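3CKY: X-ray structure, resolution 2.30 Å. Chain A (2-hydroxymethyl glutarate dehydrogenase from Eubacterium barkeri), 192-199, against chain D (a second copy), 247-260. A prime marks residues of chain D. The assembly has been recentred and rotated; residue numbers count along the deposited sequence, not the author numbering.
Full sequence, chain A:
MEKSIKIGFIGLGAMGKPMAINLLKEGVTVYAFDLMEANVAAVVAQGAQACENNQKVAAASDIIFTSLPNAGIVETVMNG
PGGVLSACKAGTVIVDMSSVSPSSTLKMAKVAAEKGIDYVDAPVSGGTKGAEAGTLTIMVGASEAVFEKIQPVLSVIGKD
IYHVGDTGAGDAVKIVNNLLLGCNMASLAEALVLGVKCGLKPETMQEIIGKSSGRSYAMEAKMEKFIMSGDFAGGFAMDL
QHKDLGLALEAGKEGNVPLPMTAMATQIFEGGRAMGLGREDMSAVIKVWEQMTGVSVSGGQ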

ATOM      1  N   LEU A 192     -15.114  -4.631 -11.287  1.00 39.65           N
ATOM      2  CA  LEU A 192     -15.761  -4.950 -12.556  1.00 39.35           C
ATOM      3  C   LEU A 192     -15.055  -6.094 -13.277  1.00 39.38           C
ATOM      4  O   LEU A 192     -15.693  -6.980 -13.837  1.00 39.08           O
ATOM      5  N   VAL A 193     -13.732  -6.078 -13.237  1.00 39.28           N
ATOM      6  CA  VAL A 193     -12.935  -7.158 -13.803  1.00 39.02           C
ATOM      7  C   VAL A 193     -13.225  -8.498 -13.106  1.00 39.12           C
ATOM      8  O   VAL A 193     -13.370  -9.529 -13.777  1.00 39.08           O
ATOM      9  N   LEU A 194     -13.306  -8.468 -11.769  1.00 39.10           N
ATOM     10  CA  LEU A 194     -13.662  -9.644 -10.978  1.00 38.88           C
ATOM     11  C   LEU A 194     -15.021 -10.202 -11.390  1.00 39.23           C
ATOM     12  O   LEU A 194     -15.157 -11.402 -11.600  1.00 39.12           O
ATOM     13  N   GLY A 195     -16.006  -9.309 -11.498  1.00 39.33           N
ATOM     14  CA  GLY A 195     -17.371  -9.670 -11.851  1.00 39.58           C
ATOM     15  C   GLY A 195     -17.446 -10.346 -13.190  1.00 39.52           C
ATOM     16  O   GLY A 195     -18.077 -11.385 -13.306  1.00 39.40           O
ATOM     17  N   VAL A 196     -16.783  -9.759 -14.188  1.00 39.81           N
ATOM     18  CA  VAL A 196     -16.744 -10.339 -15.525  1.00 40.29           C
ATOM     19  C   VAL A 196     -16.096 -11.715 -15.466  1.00 40.84           C
ATOM     20  O   VAL A 196     -16.639 -12.686 -15.967  1.00 40.86           O
ATOM     21  N   LYS A 197     -14.955 -11.805 -14.798  1.00 41.60           N
ATOM     22  CA  LYS A 197     -14.285 -13.091 -14.642  1.00 41.66           C
ATOM     23  C   LYS A 197     -15.190 -14.159 -13.997  1.00 41.83           C
ATOM     24  O   LYS A 197     -15.097 -15.342 -14.340  1.00 41.48           O
ATOM     25  N   CYS A 198     -16.054 -13.733 -13.069  1.00 41.87           N
ATOM     26  CA  CYS A 198     -17.058 -14.620 -12.468  1.00 42.02           C
ATOM     27  C   CYS A 198     -18.341 -14.779 -13.303  1.00 42.00           C
ATOM     28  O   CYS A 198     -19.306 -15.340 -12.813  1.00 42.04           O
ATOM     29  N   GLY A 199     -18.363 -14.267 -14.535  1.00 42.26           N
ATOM     30  CA  GLY A 199     -19.456 -14.523 -15.479  1.00 42.35           C
ATOM     31  C   GLY A 199     -20.569 -13.510 -15.469  1.00 42.36           C
ATOM     32  O   GLY A 199     -21.632 -13.788 -15.988  1.00 42.83           O
TER
ATOM     33  N   LEU D 247     -14.458 -12.930   1.039  1.00 38.90           N
ATOM     34  CA  LEU D 247     -15.074 -13.693  -0.053  1.00 38.86           C
ATOM     35  C   LEU D 247     -14.659 -13.138  -1.417  1.00 38.30           C
ATOM     36  O   LEU D 247     -14.412 -13.900  -2.350  1.00 37.87           O
ATOM     37  N   ALA D 248     -14.565 -11.815  -1.519  1.00 37.87           N
ATOM     38  CA  ALA D 248     -14.052 -11.166  -2.729  1.00 37.90           C
ATOM     39  C   ALA D 248     -12.609 -11.618  -3.020  1.00 37.68           C
ATOM     40  O   ALA D 248     -12.280 -12.020  -4.155  1.00 38.32           O
ATOM     41  N   LEU D 249     -11.766 -11.607  -1.997  1.00 37.84           N
ATOM     42  CA  LEU D 249     -10.368 -12.023  -2.156  1.00 38.33           C
ATOM     43  C   LEU D 249     -10.263 -13.499  -2.542  1.00 38.44           C
ATOM     44  O   LEU D 249      -9.391 -13.886  -3.349  1.00 37.85           O
ATOM     45  N   GLU D 250     -11.154 -14.317  -1.980  1.00 39.01           N
ATOM     46  CA  GLU D 250     -11.231 -15.728  -2.360  1.00 39.62           C
ATOM     47  C   GLU D 250     -11.571 -15.859  -3.852  1.00 39.42           C
ATOM     48  O   GLU D 250     -10.947 -16.649  -4.574  1.00 39.41           O
ATOM     49  N   ALA D 251     -12.564 -15.090  -4.300  1.00 39.46           N
ATOM     50  CA  ALA D 251     -12.957 -15.079  -5.719  1.00 39.73           C
ATOM     51  C   ALA D 251     -11.821 -14.544  -6.621  1.00 39.64           C
ATOM     52  O   ALA D 251     -11.579 -15.062  -7.705  1.00 39.15           O
ATOM     53  N   GLY D 252     -11.115 -13.517  -6.151  1.00 40.30           N
ATOM     54  CA  GLY D 252      -9.948 -12.994  -6.877  1.00 40.48           C
ATOM     55  C   GLY D 252      -8.835 -14.007  -7.049  1.00 40.75           C
ATOM     56  O   GLY D 252      -8.263 -14.124  -8.127  1.00 40.97           O
ATOM     57  N   LYS D 253      -8.539 -14.755  -5.988  1.00 41.54           N
ATOM     58  CA  LYS D 253      -7.551 -15.835  -6.034  1.00 41.99           C
ATOM     59  C   LYS D 253      -7.964 -16.961  -6.995  1.00 42.29           C
ATOM     60  O   LYS D 253      -7.143 -17.463  -7.779  1.00 42.17           O
ATOM     61  N   GLU D 254      -9.224 -17.370  -6.906  1.00 42.61           N
ATOM     62  CA  GLU D 254      -9.750 -18.443  -7.753  1.00 43.11           C
ATOM     63  C   GLU D 254      -9.799 -18.026  -9.213  1.00 42.69           C
ATOM     64  O   GLU D 254      -9.598 -18.854 -10.080  1.00 42.82           O
ATOM     65  N   GLY D 255     -10.045 -16.745  -9.485  1.00 42.35           N
ATOM     66  CA  GLY D 255     -10.123 -16.253 -10.867  1.00 42.16           C
ATOM     67  C   GLY D 255      -8.866 -15.572 -11.391  1.00 41.97           C
ATOM     68  O   GLY D 255      -8.852 -15.066 -12.493  1.00 42.15           O
ATOM     69  N   ASN D 256      -7.810 -15.552 -10.586  1.00 41.82           N
ATOM     70  CA  ASN D 256      -6.584 -14.819 -10.905  1.00 41.45           C
ATOM     71  C   ASN D 256      -6.825 -13.358 -11.297  1.00 41.03           C
ATOM     72  O   ASN D 256      -6.353 -12.887 -12.326  1.00 40.77           O
ATOM     73  N   VAL D 257      -7.565 -12.656 -10.444  1.00 40.45           N
ATOM     74  CA  VAL D 257      -7.840 -11.239 -10.619  1.00 39.78           C
ATOM     75  C   VAL D 257      -7.268 -10.514  -9.398  1.00 39.65           C
ATOM     76  O   VAL D 257      -7.715 -10.725  -8.276  1.00 39.28           O
ATOM     77  N   PRO D 258      -6.226  -9.703  -9.605  1.00 39.19           N
ATOM     78  CA  PRO D 258      -5.717  -8.881  -8.511  1.00 39.07           C
ATOM     79  C   PRO D 258      -6.749  -7.889  -7.970  1.00 38.90           C
ATOM     80  O   PRO D 258      -7.493  -7.278  -8.738  1.00 39.09           O
ATOM     81  N   LEU D 259      -6.758  -7.719  -6.656  1.00 38.67           N
ATOM     82  CA  LEU D 259      -7.725  -6.900  -5.943  1.00 38.42           C
ATOM     83  C   LEU D 259      -6.984  -6.081  -4.880  1.00 38.29           C
ATOM     84  O   LEU D 259      -7.198  -6.246  -3.677  1.00 38.10           O
ATOM     85  N   PRO D 260      -6.079  -5.202  -5.317  1.00 38.41           N
ATOM     86  CA  PRO D 260      -5.292  -4.406  -4.369  1.00 38.58           C
ATOM     87  C   PRO D 260      -6.103  -3.498  -3.428  1.00 38.59           C
ATOM     88  O   PRO D 260      -5.805  -3.433  -2.255  1.00 38.80           O
TER

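The most unusual feature of this contact is how much of it falls to one residue: Leu194 has 101 Å² covered, of the 362 Å² buried on both sides together, although its CA-to-CB bond points sideways. Its rotamer (chi1 t, chi2 p) carries the branched end to chain D, where CD1 lies 3.6 Å from Gly252′ N and 4.0 Å from Ala251′ CB, while CD2 lies 4.1 Å from Leu259′ CD1. Gly252′ has no side chain, and an ideal CB there would clash with Leu259′ CD1 at 2.6 Å.

Val257′ (chi1 t) points toward chain A just beyond the Schellman turn at Asn256′. Its CG1 sits 3.7 Å from CG1 of Val193, also t and pointing toward the partner, and its CG2 sits 3.8 Å from Lys197 CG. Cys198 (chi1 m) adds a looser contact, SG to Ala251′ CB at 4.4 Å.

Lys197 supplies the polar edge. With chi1 t, chi2 p and chi3 t, it passes close over Gly255′, where an ideal CB would come within 3.1 Å of Lys197 CG. Lys197 NZ donates a weak hydrogen bond to Gly255′ O (3.2 Å). Water 1 accepts from Lys197 NZ at 2.9 Å and is placed to donate to Asn256′ O at 2.9 Å, which would link the chains, although it has more acceptors in reach than protons.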

ATOM      1  CB  LEU A 192     -15.821  -3.711 -13.444  1.00 39.45           C
ATOM      2  CG  LEU A 192     -16.782  -2.602 -12.993  1.00 39.19           C
ATOM      3  CD1 LEU A 192     -16.680  -1.408 -13.945  1.00 38.08           C
ATOM      4  CD2 LEU A 192     -18.220  -3.118 -12.921  1.00 37.15           C
ATOM      5  CB  VAL A 193     -11.438  -6.811 -13.721  1.00 39.07           C
ATOM      6  CG1 VAL A 193     -10.564  -8.019 -14.086  1.00 38.01           C
ATOM      7  CG2 VAL A 193     -11.140  -5.569 -14.585  1.00 38.37           C
ATOM      8  CB  LEU A 194     -13.687  -9.297  -9.489  1.00 38.94           C
ATOM      9  CG  LEU A 194     -14.015 -10.443  -8.493  1.00 38.85           C
ATOM     10  CD1 LEU A 194     -12.978 -11.572  -8.546  1.00 36.79           C
ATOM     11  CD2 LEU A 194     -14.192  -9.933  -7.071  1.00 37.73           C
ATOM     12  CB  VAL A 196     -16.045  -9.423 -16.566  1.00 40.37           C
ATOM     13  CG1 VAL A 196     -15.839 -10.182 -17.906  1.00 38.86           C
ATOM     14  CG2 VAL A 196     -16.876  -8.148 -16.781  1.00 39.45           C
ATOM     15  CB  LYS A 197     -13.015 -12.930 -13.815  1.00 41.91           C
ATOM     16  CG  LYS A 197     -12.186 -14.199 -13.709  1.00 42.46           C
ATOM     17  CD  LYS A 197     -11.502 -14.501 -15.041  1.00 44.33           C
ATOM     18  CE  LYS A 197     -10.724 -15.804 -15.007  1.00 44.64           C
ATOM     19  NZ  LYS A 197      -9.371 -15.596 -15.616  1.00 46.11           N
ATOM     20  CB  CYS A 198     -17.453 -14.116 -11.083  1.00 42.22           C
ATOM     21  SG  CYS A 198     -16.106 -13.984  -9.867  1.00 43.64           S
TER
ATOM     22  CB  LEU D 247     -16.606 -13.705   0.075  1.00 39.08           C
ATOM     23  CG  LEU D 247     -17.190 -14.580   1.199  1.00 41.00           C
ATOM     24  CD1 LEU D 247     -18.696 -14.277   1.418  1.00 40.61           C
ATOM     25  CD2 LEU D 247     -16.966 -16.071   0.903  1.00 40.29           C
ATOM     26  CB  ALA D 248     -14.132  -9.643  -2.604  1.00 37.35           C
ATOM     27  CB  LEU D 249      -9.570 -11.747  -0.883  1.00 38.00           C
ATOM     28  CG  LEU D 249      -9.419 -10.272  -0.490  1.00 38.43           C
ATOM     29  CD1 LEU D 249      -8.718 -10.171   0.885  1.00 36.92           C
ATOM     30  CD2 LEU D 249      -8.645  -9.456  -1.533  1.00 37.00           C
ATOM     31  CB  GLU D 250     -12.269 -16.482  -1.500  1.00 39.55           C
ATOM     32  CG  GLU D 250     -12.294 -17.982  -1.772  1.00 40.97           C
ATOM     33  CD  GLU D 250     -13.553 -18.721  -1.275  1.00 42.75           C
ATOM     34  OE1 GLU D 250     -13.688 -19.914  -1.654  1.00 47.69           O
ATOM     35  OE2 GLU D 250     -14.401 -18.140  -0.545  1.00 45.30           O
ATOM     36  CB  ALA D 251     -14.246 -14.279  -5.921  1.00 39.13           C
ATOM     37  CB  LYS D 253      -7.318 -16.409  -4.622  1.00 42.01           C
ATOM     38  CG  LYS D 253      -6.524 -17.717  -4.578  1.00 42.46           C
ATOM     39  CD  LYS D 253      -6.038 -18.065  -3.163  1.00 42.89           C
ATOM     40  CE  LYS D 253      -5.072 -19.287  -3.176  1.00 44.56           C
ATOM     41  NZ  LYS D 253      -4.309 -19.500  -1.860  1.00 45.00           N
ATOM     42  CB  GLU D 254     -11.139 -18.885  -7.274  1.00 43.23           C
ATOM     43  CG  GLU D 254     -11.111 -19.593  -5.905  1.00 45.22           C
ATOM     44  CD  GLU D 254     -12.486 -19.707  -5.228  1.00 46.34           C
ATOM     45  OE1 GLU D 254     -13.428 -18.976  -5.621  1.00 52.08           O
ATOM     46  OE2 GLU D 254     -12.622 -20.525  -4.283  1.00 50.65           O
ATOM     47  CB  ASN D 256      -5.782 -15.543 -11.992  1.00 41.78           C
ATOM     48  CG  ASN D 256      -5.435 -16.974 -11.604  1.00 41.91           C
ATOM     49  OD1 ASN D 256      -4.750 -17.218 -10.604  1.00 43.91           O
ATOM     50  ND2 ASN D 256      -5.917 -17.923 -12.388  1.00 40.22           N
ATOM     51  CB  VAL D 257      -9.348 -10.976 -10.730  1.00 39.90           C
ATOM     52  CG1 VAL D 257      -9.643  -9.471 -10.766  1.00 38.52           C
ATOM     53  CG2 VAL D 257      -9.945 -11.741 -11.964  1.00 38.70           C
ATOM     54  CB  PRO D 258      -4.537  -8.127  -9.154  1.00 39.44           C
ATOM     55  CG  PRO D 258      -4.166  -8.942 -10.363  1.00 39.01           C
ATOM     56  CD  PRO D 258      -5.438  -9.539 -10.842  1.00 39.10           C
ATOM     57  CB  LEU D 259      -8.783  -7.791  -5.293  1.00 38.26           C
ATOM     58  CG  LEU D 259      -9.710  -8.616  -6.199  1.00 38.23           C
ATOM     59  CD1 LEU D 259     -10.535  -9.602  -5.333  1.00 37.09           C
ATOM     60  CD2 LEU D 259     -10.620  -7.728  -7.048  1.00 36.18           C
ATOM     61  CB  PRO D 260      -4.385  -3.570  -5.284  1.00 38.66           C
ATOM     62  CG  PRO D 260      -5.021  -3.589  -6.607  1.00 38.87           C
ATOM     63  CD  PRO D 260      -5.714  -4.908  -6.709  1.00 38.52           C
TER
HETATM   64  O   HOH W   1      -7.303 -13.662 -14.928  1.00 38.19           O